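Local coordinates for protein putative ring-cleaving dioxygenase MhqO (Bacillus subtilis subsp. subtilis, PDB 3OAJ) that probably cleaves aromatic rings as an iron-dependent extradiol dioxygenase, and so may contribute to the breakdown and detoxification of aromatic compounds, at residues A[21-24]-A[25-29]; A[89-92]-A[93-97]; A[234-238]-A[239-243]; A[273-277]-A[278-282]. One frame throughout, in Å; residues are numbered along the deposited sequence. Where two conformers were deposited one is given.

Contact 1 of 4, residues A[21-24]-A[25-29]; sequences ENTD and FYAGV
Asn22 and Tyr26 meet one helical turn apart. The amide nitrogen ND2 of Asn22 lies beside the CD2-CE2 bond of the tyrosine ring, 3.4 Å from Tyr26 CD2, the two side chains crossing at a slant. Amide and ring are inclined to each other by 46°, so the two flat groups do not stack. Asn22 reaches this place because CG lies anti to the backbone N (chi1 177°). The carbonyl oxygen of Asn22 also sits at the ring edge, in its plane, 3.3 Å from Tyr26 CD2. The same oxygen takes a nearly linear hydrogen bond from Tyr26 N (3.0 Å, 177°). One residue on, the methyls Thr23 CG2 and Ala27 CB meet loosely at 4.1 Å.

The backbone then widens. Thr23 O accepts from two donors, Ala27 N at 2.8 Å and Gly28 N at 3.3 Å. Asp24 O receives a weak bond from Val29 N at 3.0 Å. The bonds from Gly28 N and Val29 N span five residues and mark a pi-type turn at the end of the helix. Gly28, having no side chain, lets its CA come within 3.0 Å of Asp24 O.

Farther out, Tyr26 OH is bonded to Asp121, and Asp24 OD2 forms a salt bridge with Arg310. Asn22 and Thr23 rest on strand 47-52. Arg98, from helix 92-101, binds the carbonyl oxygens of Gly28 and Val29. Helix 19-29 follows strand 9-16 and precedes three further strands of the same sheet. This is the beta-alpha-beta-beta-beta unit characteristic of the vicinal oxygen chelate (VOC) fold.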
loop_
_atom_site.group_PDB
_atom_site.type_symbol
_atom_site.label_atom_id
_atom_site.label_comp_id
_atom_site.label_asym_id
_atom_site.label_seq_id
_atom_site.Cartn_x
_atom_site.Cartn_y
_atom_site.Cartn_z
ATOM N N GLU A 21 11.828 -5.279 -12.477
ATOM C CA GLU A 21 12.555 -4.934 -11.252
ATOM C C GLU A 21 11.612 -4.858 -10.048
ATOM O O GLU A 21 11.897 -5.407 -8.973
ATOM C CB GLU A 21 13.286 -3.603 -11.442
ATOM C CG GLU A 21 14.392 -3.660 -12.470
ATOM C CD GLU A 21 15.011 -2.297 -12.750
ATOM O OE1 GLU A 21 14.709 -1.322 -12.015
ATOM O OE2 GLU A 21 15.820 -2.218 -13.708
ATOM N N ASN A 22 10.473 -4.203 -10.247
ATOM C CA ASN A 22 9.428 -4.121 -9.230
ATOM C C ASN A 22 8.988 -5.520 -8.803
ATOM O O ASN A 22 8.976 -5.847 -7.616
ATOM C CB ASN A 22 8.261 -3.316 -9.817
ATOM C CG ASN A 22 7.060 -3.222 -8.890
ATOM O OD1 ASN A 22 5.963 -3.633 -9.255
ATOM N ND2 ASN A 22 7.250 -2.647 -7.717
ATOM N N THR A 23 8.684 -6.371 -9.774
ATOM C CA THR A 23 8.208 -7.712 -9.472
ATOM C C THR A 23 9.280 -8.572 -8.798
ATOM O O THR A 23 8.977 -9.334 -7.861
ATOM C CB THR A 23 7.662 -8.393 -10.766
ATOM O OG1 THR A 23 6.581 -7.605 -11.280
ATOM C CG2 THR A 23 7.191 -9.816 -10.499
ATOM N N ASP A 24 10.519 -8.495 -9.294
ATOM C CA ASP A 24 11.604 -9.256 -8.675
ATOM C C ASP A 24 11.749 -8.881 -7.205
ATOM O O ASP A 24 12.087 -9.738 -6.390
ATOM C CB ASP A 24 12.929 -9.036 -9.410
ATOM C CG ASP A 24 13.008 -9.771 -10.740
ATOM O OD1 ASP A 24 12.184 -10.677 -11.002
ATOM O OD2 ASP A 24 13.920 -9.424 -11.512
ATOM N N PHE A 25 11.465 -7.629 -6.845
ATOM C CA PHE A 25 11.551 -7.271 -5.438
ATOM C C PHE A 25 10.331 -7.751 -4.632
ATOM O O PHE A 25 10.476 -8.491 -3.643
ATOM C CB PHE A 25 11.772 -5.771 -5.236
ATOM C CG PHE A 25 12.213 -5.430 -3.835
ATOM C CD1 PHE A 25 13.534 -5.633 -3.448
ATOM C CD2 PHE A 25 11.308 -4.910 -2.899
ATOM C CE1 PHE A 25 13.944 -5.349 -2.165
ATOM C CE2 PHE A 25 11.726 -4.617 -1.602
ATOM C CZ PHE A 25 13.042 -4.824 -1.246
ATOM N N TYR A 26 9.133 -7.355 -5.067
ATOM C CA TYR A 26 7.924 -7.616 -4.282
ATOM C C TYR A 26 7.505 -9.078 -4.263
ATOM O O TYR A 26 7.107 -9.581 -3.211
ATOM C CB TYR A 26 6.790 -6.625 -4.635
ATOM C CG TYR A 26 7.139 -5.261 -4.084
ATOM C CD1 TYR A 26 6.743 -4.884 -2.795
ATOM C CD2 TYR A 26 7.903 -4.355 -4.830
ATOM C CE1 TYR A 26 7.102 -3.684 -2.259
ATOM C CE2 TYR A 26 8.276 -3.131 -4.294
ATOM C CZ TYR A 26 7.856 -2.798 -3.009
ATOM O OH TYR A 26 8.192 -1.593 -2.465
ATOM N N ALA A 27 7.668 -9.773 -5.398
ATOM C CA ALA A 27 7.451 -11.229 -5.446
ATOM C C ALA A 27 8.722 -12.001 -5.101
ATOM O O ALA A 27 8.708 -12.861 -4.215
ATOM C CB ALA A 27 6.913 -11.663 -6.821
ATOM N N GLY A 28 9.818 -11.699 -5.789
ATOM C CA GLY A 28 11.075 -12.435 -5.622
ATOM C C GLY A 28 11.682 -12.359 -4.229
ATOM O O GLY A 28 12.043 -13.380 -3.635
ATOM N N VAL A 29 11.811 -11.149 -3.702
ATOM C CA VAL A 29 12.433 -10.971 -2.384
ATOM C C VAL A 29 11.389 -11.049 -1.258
ATOM O O VAL A 29 11.544 -11.833 -0.313
ATOM C CB VAL A 29 13.247 -9.652 -2.336
ATOM C CG1 VAL A 29 13.834 -9.419 -0.943
ATOM C CG2 VAL A 29 14.374 -9.704 -3.376
#

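Contact 2 of 4, residues A[89-92]-A[93-97]; sequences KGAM and AFWEK
The carbonyl oxygen of Ala91 receives two backbone N-H groups of the following turn. Both bonds are weak: Phe94 N at 3.0 Å is badly angled, and Trp95 N at 3.3 Å is long but straighter. The indole also comes near, with Trp95 CD1 3.3 Å from Ala91 O on an oblique approach. Trp95 CG lies beside its backbone N (chi1 -70°), which keeps the indole near Ala91. CB of Ala91 also makes a loose apolar contact with Trp95 CD1 at 4.3 Å. The regular pattern sets in one residue later, where Glu96 N donates to Met92 O at 2.9 Å.

Met92 and Glu96 also meet through their side chains. CG of Met92 lies 3.7 Å from Glu96 OE2, but this contact is tentative, since Met92 was modelled in two conformers. The Glu96 chain is extended beyond CG and crosses Met92 at a slant, its CG 3.5 Å from Met92 O. Neighbouring rings are in contact as well: Phe94 CD2 sits 3.6 Å above one face of the Trp95 indole, toward its rim. Trp95 CD1 in turn lies at the edge of the Phe94 ring.

Glu131, on strand 126-131, forms a salt bridge with Lys89 NZ and accepts hydrogen bonds from Gly90 N and Met92 N, and so ties the start of the helix to the sheet. Trp95 NE1 is bonded to Val149 O, while Met92 and Trp95 pack on Ile129. Gly90, in the loop between strand 79-87 and the helix, has a positive phi, which suits glycine. This is the strand-to-helix turn of a beta-alpha-beta-beta-beta unit, here opening helix 92-101 in the VOC fold.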
loop_
_atom_site.group_PDB
_atom_site.type_symbol
_atom_site.label_atom_id
_atom_site.label_comp_id
_atom_site.label_asym_id
_atom_site.label_seq_id
_atom_site.Cartn_x
_atom_site.Cartn_y
_atom_site.Cartn_z
ATOM N N LYS A 89 5.718 -13.243 14.860
ATOM C CA LYS A 89 6.683 -13.134 15.956
ATOM C C LYS A 89 7.802 -14.142 15.725
ATOM O O LYS A 89 7.548 -15.305 15.396
ATOM C CB LYS A 89 6.022 -13.332 17.330
ATOM C CG LYS A 89 5.262 -12.100 17.903
ATOM C CD LYS A 89 6.103 -10.788 18.044
ATOM C CE LYS A 89 7.328 -10.912 18.971
ATOM N NZ LYS A 89 8.240 -9.712 18.861
ATOM N N GLY A 90 9.038 -13.673 15.869
ATOM C CA GLY A 90 10.226 -14.491 15.677
ATOM C C GLY A 90 10.793 -14.519 14.277
ATOM O O GLY A 90 11.847 -15.098 14.058
ATOM N N ALA A 91 10.121 -13.879 13.323
ATOM C CA ALA A 91 10.565 -13.964 11.930
ATOM C C ALA A 91 11.591 -12.896 11.515
ATOM O O ALA A 91 12.089 -12.938 10.393
ATOM C CB ALA A 91 9.364 -13.926 10.993
ATOM N N MET A 92 11.933 -11.962 12.403
ATOM C CA MET A 92 12.842 -10.876 12.036
ATOM C C MET A 92 14.148 -11.379 11.413
ATOM O O MET A 92 14.578 -10.853 10.381
ATOM C CB MET A 92 13.116 -9.957 13.230
ATOM C CG MET A 92 13.779 -8.649 12.849
ATOM S SD MET A 92 12.792 -7.753 11.638
ATOM C CE MET A 92 11.661 -6.867 12.715
ATOM N N ALA A 93 14.767 -12.395 12.032
ATOM C CA ALA A 93 16.035 -12.946 11.538
ATOM C C ALA A 93 15.925 -13.573 10.162
ATOM O O ALA A 93 16.906 -13.580 9.412
ATOM C CB ALA A 93 16.632 -13.948 12.530
ATOM N N PHE A 94 14.764 -14.131 9.841
ATOM C CA PHE A 94 14.573 -14.682 8.508
ATOM C C PHE A 94 14.753 -13.547 7.504
ATOM O O PHE A 94 15.475 -13.700 6.522
ATOM C CB PHE A 94 13.192 -15.319 8.345
ATOM C CG PHE A 94 12.882 -15.696 6.923
ATOM C CD1 PHE A 94 13.312 -16.914 6.410
ATOM C CD2 PHE A 94 12.197 -14.822 6.074
ATOM C CE1 PHE A 94 13.046 -17.277 5.101
ATOM C CE2 PHE A 94 11.938 -15.187 4.743
ATOM C CZ PHE A 94 12.366 -16.409 4.254
ATOM N N TRP A 95 14.098 -12.418 7.774
ATOM C CA TRP A 95 14.119 -11.277 6.866
ATOM C C TRP A 95 15.458 -10.580 6.802
ATOM O O TRP A 95 15.900 -10.191 5.712
ATOM C CB TRP A 95 12.972 -10.329 7.222
ATOM C CG TRP A 95 11.699 -10.992 6.844
ATOM C CD1 TRP A 95 10.799 -11.621 7.678
ATOM C CD2 TRP A 95 11.217 -11.201 5.511
ATOM N NE1 TRP A 95 9.788 -12.179 6.942
ATOM C CE2 TRP A 95 10.022 -11.954 5.610
ATOM C CE3 TRP A 95 11.696 -10.846 4.233
ATOM C CZ2 TRP A 95 9.275 -12.331 4.480
ATOM C CZ3 TRP A 95 10.962 -11.227 3.118
ATOM C CH2 TRP A 95 9.758 -11.948 3.248
ATOM N N GLU A 96 16.123 -10.458 7.950
ATOM C CA GLU A 96 17.443 -9.843 7.970
ATOM C C GLU A 96 18.427 -10.660 7.138
ATOM O O GLU A 96 19.135 -10.095 6.288
ATOM C CB GLU A 96 17.931 -9.647 9.403
ATOM C CG GLU A 96 17.173 -8.538 10.116
ATOM C CD GLU A 96 17.418 -8.455 11.608
ATOM O OE1 GLU A 96 17.829 -9.453 12.231
ATOM O OE2 GLU A 96 17.142 -7.379 12.167
ATOM N N LYS A 97 18.455 -11.979 7.359
ATOM C CA LYS A 97 19.382 -12.848 6.603
ATOM C C LYS A 97 19.016 -12.876 5.108
ATOM O O LYS A 97 19.899 -12.909 4.241
ATOM C CB LYS A 97 19.461 -14.273 7.182
ATOM C CG LYS A 97 20.011 -14.370 8.596
ATOM C CD LYS A 97 21.428 -13.887 8.742
ATOM C CE LYS A 97 21.946 -14.232 10.140
ATOM N NZ LYS A 97 23.420 -14.155 10.200
#

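Contact 3 of 4, residues A[234-238]-A[239-243]; sequences RYIAS and HGYGV
Tyr235 and His239 lay their rings flat on one another in an offset stack. The planes are only 8° from parallel and the centroids are 3.5 Å apart. Tyr235 CZ sits over the centre of the imidazole, whereas His239 CE1 lies toward the rim of the phenol ring. The fit is tight, with CE1 of Tyr235 3.1 Å from CE1 of His239. A hydrogen bond from His239 ND1 to Tyr235 O (2.7 Å, 147°) helps fix the rotation of the imidazole. The phenol comes over one face of the imidazole because CG of Tyr235 is anti to its own backbone N (chi1 -167°).

The chain leaves helix 226-238 here. His239 N donates to Ile236 O at 3.1 Å, from above the carbonyl plane. Gly240 has a positive phi, and Tyr241 N makes a weak bond back to Ile236 O, a Schellman-like turn. The second bond of that motif is replaced by a water, which donates to Ala237 O and weakly accepts from Gly240 N. Another water joins Ala237 O to Tyr241 O.

Ile236 CG2 presses against Tyr241 CB at 3.6 Å, and the two side chains run at a slant. Ala237 CB meets Val243 CG1, also at 3.6 Å. Ala237 CA contributes a CA-H...O contact to Tyr241 O. The Tyr241 ring stacks with His260 and meets Phe257 edge to face, while Ile236 and Val243 rest on strand 253-258.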
loop_
_atom_site.group_PDB
_atom_site.type_symbol
_atom_site.label_atom_id
_atom_site.label_comp_id
_atom_site.label_asym_id
_atom_site.label_seq_id
_atom_site.Cartn_x
_atom_site.Cartn_y
_atom_site.Cartn_z
ATOM N N ARG A 234 -20.319 11.468 1.851
ATOM C CA ARG A 234 -21.183 12.508 2.392
ATOM C C ARG A 234 -20.542 13.182 3.610
ATOM O O ARG A 234 -20.530 14.414 3.712
ATOM C CB ARG A 234 -22.569 11.950 2.742
ATOM C CG ARG A 234 -23.338 11.407 1.511
ATOM C CD ARG A 234 -24.821 11.093 1.779
ATOM N NE ARG A 234 -25.040 10.347 3.014
ATOM C CZ ARG A 234 -25.101 9.023 3.118
ATOM N NH1 ARG A 234 -24.973 8.239 2.041
ATOM N NH2 ARG A 234 -25.299 8.480 4.317
ATOM N N TYR A 235 -19.975 12.366 4.494
ATOM C CA TYR A 235 -19.375 12.888 5.720
ATOM C C TYR A 235 -18.108 13.714 5.446
ATOM O O TYR A 235 -17.971 14.820 5.956
ATOM C CB TYR A 235 -19.066 11.771 6.736
ATOM C CG TYR A 235 -18.749 12.363 8.101
ATOM C CD1 TYR A 235 -19.751 12.542 9.055
ATOM C CD2 TYR A 235 -17.463 12.832 8.400
ATOM C CE1 TYR A 235 -19.472 13.121 10.294
ATOM C CE2 TYR A 235 -17.178 13.414 9.625
ATOM C CZ TYR A 235 -18.181 13.557 10.563
ATOM O OH TYR A 235 -17.885 14.147 11.776
ATOM N N ILE A 236 -17.182 13.159 4.668
ATOM C CA ILE A 236 -15.940 13.858 4.362
ATOM C C ILE A 236 -16.204 15.205 3.678
ATOM O O ILE A 236 -15.592 16.214 4.042
ATOM C CB ILE A 236 -14.995 12.971 3.520
ATOM C CG1 ILE A 236 -14.565 11.746 4.344
ATOM C CG2 ILE A 236 -13.782 13.764 3.020
ATOM C CD1 ILE A 236 -13.890 12.074 5.709
ATOM N N ALA A 237 -17.133 15.223 2.716
ATOM C CA ALA A 237 -17.442 16.444 1.946
ATOM C C ALA A 237 -18.060 17.533 2.797
ATOM O O ALA A 237 -17.921 18.721 2.497
ATOM C CB ALA A 237 -18.376 16.127 0.800
ATOM N N SER A 238 -18.770 17.122 3.837
ATOM C CA SER A 238 -19.444 18.075 4.691
ATOM C C SER A 238 -18.558 18.502 5.857
ATOM O O SER A 238 -18.915 19.418 6.614
ATOM C CB SER A 238 -20.783 17.511 5.160
ATOM O OG SER A 238 -20.627 16.312 5.879
ATOM N N HIS A 239 -17.406 17.839 6.005
ATOM C CA HIS A 239 -16.483 18.158 7.095
ATOM C C HIS A 239 -15.150 18.746 6.654
ATOM O O HIS A 239 -14.124 18.585 7.317
ATOM C CB HIS A 239 -16.335 16.971 8.025
ATOM C CG HIS A 239 -17.578 16.702 8.801
ATOM N ND1 HIS A 239 -18.687 16.111 8.237
ATOM C CD2 HIS A 239 -17.919 17.013 10.073
ATOM C CE1 HIS A 239 -19.650 16.043 9.136
ATOM N NE2 HIS A 239 -19.203 16.565 10.264
ATOM N N GLY A 240 -15.189 19.458 5.533
ATOM C CA GLY A 240 -14.102 20.370 5.203
ATOM C C GLY A 240 -13.127 19.929 4.131
ATOM O O GLY A 240 -12.073 20.555 3.960
ATOM N N TYR A 241 -13.480 18.878 3.394
ATOM C CA TYR A 241 -12.622 18.363 2.323
ATOM C C TYR A 241 -13.375 18.289 1.001
ATOM O O TYR A 241 -14.592 18.099 0.979
ATOM C CB TYR A 241 -12.120 16.965 2.679
ATOM C CG TYR A 241 -11.355 16.902 3.979
ATOM C CD1 TYR A 241 -12.016 16.672 5.190
ATOM C CD2 TYR A 241 -9.978 17.110 4.004
ATOM C CE1 TYR A 241 -11.322 16.614 6.393
ATOM C CE2 TYR A 241 -9.268 17.057 5.198
ATOM C CZ TYR A 241 -9.942 16.811 6.384
ATOM O OH TYR A 241 -9.212 16.776 7.538
ATOM N N GLY A 242 -12.647 18.450 -0.104
ATOM C CA GLY A 242 -13.161 18.050 -1.411
ATOM C C GLY A 242 -13.037 16.541 -1.591
ATOM O O GLY A 242 -11.987 15.968 -1.296
ATOM N N VAL A 243 -14.086 15.907 -2.118
ATOM C CA VAL A 243 -14.095 14.450 -2.347
ATOM C C VAL A 243 -14.592 14.150 -3.760
ATOM O O VAL A 243 -15.551 14.776 -4.241
ATOM C CB VAL A 243 -14.942 13.653 -1.277
ATOM C CG1 VAL A 243 -16.396 14.017 -1.319
ATOM C CG2 VAL A 243 -14.748 12.141 -1.394
HETATM O O HOH W 1 -16.799 19.336 -0.351
HETATM O O HOH W 2 -16.998 20.797 3.869
#

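Contact 4 of 4, residues A[273-277]-A[278-282]; sequences GFAHD and ETQET
Asp277 turns its CG in between the backbone N and carbonyl carbon (chi1 63°), while Glu278 has CG beside its N (chi1 -64°). The two side chains therefore lie alongside and point the same way. Their carboxylates are turned 80° from each other, with Asp277 OD1 and Glu278 OE1 4.5 Å apart. Lys36 bridges them, its NZ forming a salt bridge to each oxygen, which probably keeps both groups ionised. Glu278 N is buried and has no partner in the model.

Across the turn, Ala275 CB is pressed against Gln280 CG at 3.3 Å, a tight contact. Two short-range bonds brace this part of the loop. His276 ND1 donates to Gly273 O at 3.1 Å, in the ring plane, and the hydroxyls of Thr279 and Thr282 share a hydrogen bond of 2.7 Å between their OG1 atoms.

This irregular loop links strand 264-269 to helix 297-303. The side chain of Phe274, about 9 Å from the bound zinc ion, meets Tyr50 of strand 47-52. Lys36 belongs to strand 33-39, and Tyr251, which binds Asp277 OD2, lies between strands 247-248 and 253-258, so the loop contacts residues at both margins of the sheet that carries the metal ligands.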
loop_
_atom_site.group_PDB
_atom_site.type_symbol
_atom_site.label_atom_id
_atom_site.label_comp_id
_atom_site.label_asym_id
_atom_site.label_seq_id
_atom_site.Cartn_x
_atom_site.Cartn_y
_atom_site.Cartn_z
ATOM N N GLY A 273 -12.967 -7.463 -4.539
ATOM C CA GLY A 273 -11.652 -8.077 -4.543
ATOM C C GLY A 273 -11.203 -8.599 -5.893
ATOM O O GLY A 273 -11.854 -8.368 -6.923
ATOM N N PHE A 274 -10.087 -9.325 -5.885
ATOM C CA PHE A 274 -9.364 -9.612 -7.125
ATOM C C PHE A 274 -9.751 -10.896 -7.838
ATOM O O PHE A 274 -9.265 -11.150 -8.944
ATOM C CB PHE A 274 -7.859 -9.548 -6.885
ATOM C CG PHE A 274 -7.393 -8.209 -6.390
ATOM C CD1 PHE A 274 -7.276 -7.132 -7.251
ATOM C CD2 PHE A 274 -7.058 -8.032 -5.044
ATOM C CE1 PHE A 274 -6.852 -5.881 -6.791
ATOM C CE2 PHE A 274 -6.627 -6.812 -4.569
ATOM C CZ PHE A 274 -6.532 -5.720 -5.442
ATOM N N ALA A 275 -10.629 -11.678 -7.210
ATOM C CA ALA A 275 -11.005 -13.005 -7.720
ATOM C C ALA A 275 -12.310 -13.051 -8.511
ATOM O O ALA A 275 -12.918 -14.117 -8.640
ATOM C CB ALA A 275 -11.072 -13.998 -6.574
ATOM N N HIS A 276 -12.747 -11.924 -9.055
ATOM C CA HIS A 276 -14.053 -11.915 -9.714
ATOM C C HIS A 276 -13.989 -11.729 -11.227
ATOM O O HIS A 276 -15.032 -11.734 -11.882
ATOM C CB HIS A 276 -14.965 -10.858 -9.098
ATOM C CG HIS A 276 -14.778 -9.501 -9.689
ATOM N ND1 HIS A 276 -13.795 -8.639 -9.263
ATOM C CD2 HIS A 276 -15.422 -8.872 -10.700
ATOM C CE1 HIS A 276 -13.852 -7.529 -9.976
ATOM N NE2 HIS A 276 -14.834 -7.643 -10.852
ATOM N N ASP A 277 -12.792 -11.521 -11.778
ATOM C CA ASP A 277 -12.608 -11.675 -13.222
ATOM C C ASP A 277 -11.541 -12.723 -13.559
ATOM O O ASP A 277 -11.280 -13.012 -14.724
ATOM C CB ASP A 277 -12.376 -10.333 -13.936
ATOM C CG ASP A 277 -11.117 -9.621 -13.487
ATOM O OD1 ASP A 277 -10.406 -10.123 -12.597
ATOM O OD2 ASP A 277 -10.860 -8.526 -14.031
ATOM N N GLU A 278 -10.946 -13.283 -12.505
ATOM C CA GLU A 278 -10.110 -14.469 -12.568
ATOM C C GLU A 278 -10.438 -15.292 -11.331
ATOM O O GLU A 278 -10.881 -14.754 -10.315
ATOM C CB GLU A 278 -8.622 -14.109 -12.518
ATOM C CG GLU A 278 -8.098 -13.298 -13.682
ATOM C CD GLU A 278 -6.643 -12.912 -13.512
ATOM O OE1 GLU A 278 -6.359 -11.971 -12.739
ATOM O OE2 GLU A 278 -5.779 -13.549 -14.149
ATOM N N THR A 279 -10.189 -16.591 -11.389
ATOM C CA THR A 279 -10.362 -17.444 -10.212
ATOM C C THR A 279 -9.326 -17.087 -9.151
ATOM O O THR A 279 -8.268 -16.527 -9.465
ATOM C CB THR A 279 -10.237 -18.937 -10.553
ATOM O OG1 THR A 279 -8.912 -19.218 -11.025
ATOM C CG2 THR A 279 -11.272 -19.339 -11.611
ATOM N N GLN A 280 -9.639 -17.395 -7.895
ATOM C CA GLN A 280 -8.713 -17.158 -6.786
ATOM C C GLN A 280 -7.377 -17.865 -7.027
ATOM O O GLN A 280 -6.310 -17.342 -6.695
ATOM C CB GLN A 280 -9.325 -17.631 -5.458
ATOM C CG GLN A 280 -10.642 -16.948 -5.090
ATOM C CD GLN A 280 -10.832 -16.770 -3.593
ATOM O OE1 GLN A 280 -11.214 -17.700 -2.882
ATOM N NE2 GLN A 280 -10.573 -15.557 -3.108
ATOM N N GLU A 281 -7.438 -19.056 -7.618
ATOM C CA GLU A 281 -6.237 -19.850 -7.859
ATOM C C GLU A 281 -5.343 -19.320 -8.993
ATOM O O GLU A 281 -4.152 -19.631 -9.028
ATOM C CB GLU A 281 -6.589 -21.335 -8.051
ATOM C CG GLU A 281 -6.781 -22.064 -6.713
ATOM C CD GLU A 281 -7.532 -23.386 -6.822
ATOM O OE1 GLU A 281 -7.593 -23.971 -7.925
ATOM O OE2 GLU A 281 -8.052 -23.853 -5.782
ATOM N N THR A 282 -5.913 -18.520 -9.896
ATOM C CA THR A 282 -5.169 -18.009 -11.055
ATOM C C THR A 282 -5.030 -16.485 -11.102
ATOM O O THR A 282 -4.369 -15.947 -11.998
ATOM C CB THR A 282 -5.814 -18.459 -12.401
ATOM O OG1 THR A 282 -7.104 -17.843 -12.544
ATOM C CG2 THR A 282 -5.923 -19.996 -12.501
#

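All four contacts are local, but their settings differ. Contact 1 is mostly buried; the others are partly buried, and contacts 3 and 4 include several exposed residues. Contacts 1, 2 and 3 each involve a helix that follows a strand. Contact 2 takes the start of its helix, contact 3 the exit, and contact 1 a run ending in a wide turn. Backbone bonds dominate contacts 1 and 2, ring stacking and water contact 3, and charge contact 4, which has no helix. Contacts 1 and 2 touch, Val29 O lying 3.5 Å from Trp95 CZ3. Contact 3 is on the opposite side of the chain's centre from contacts 1 and 2, about 38 Å from contact 1 between centres.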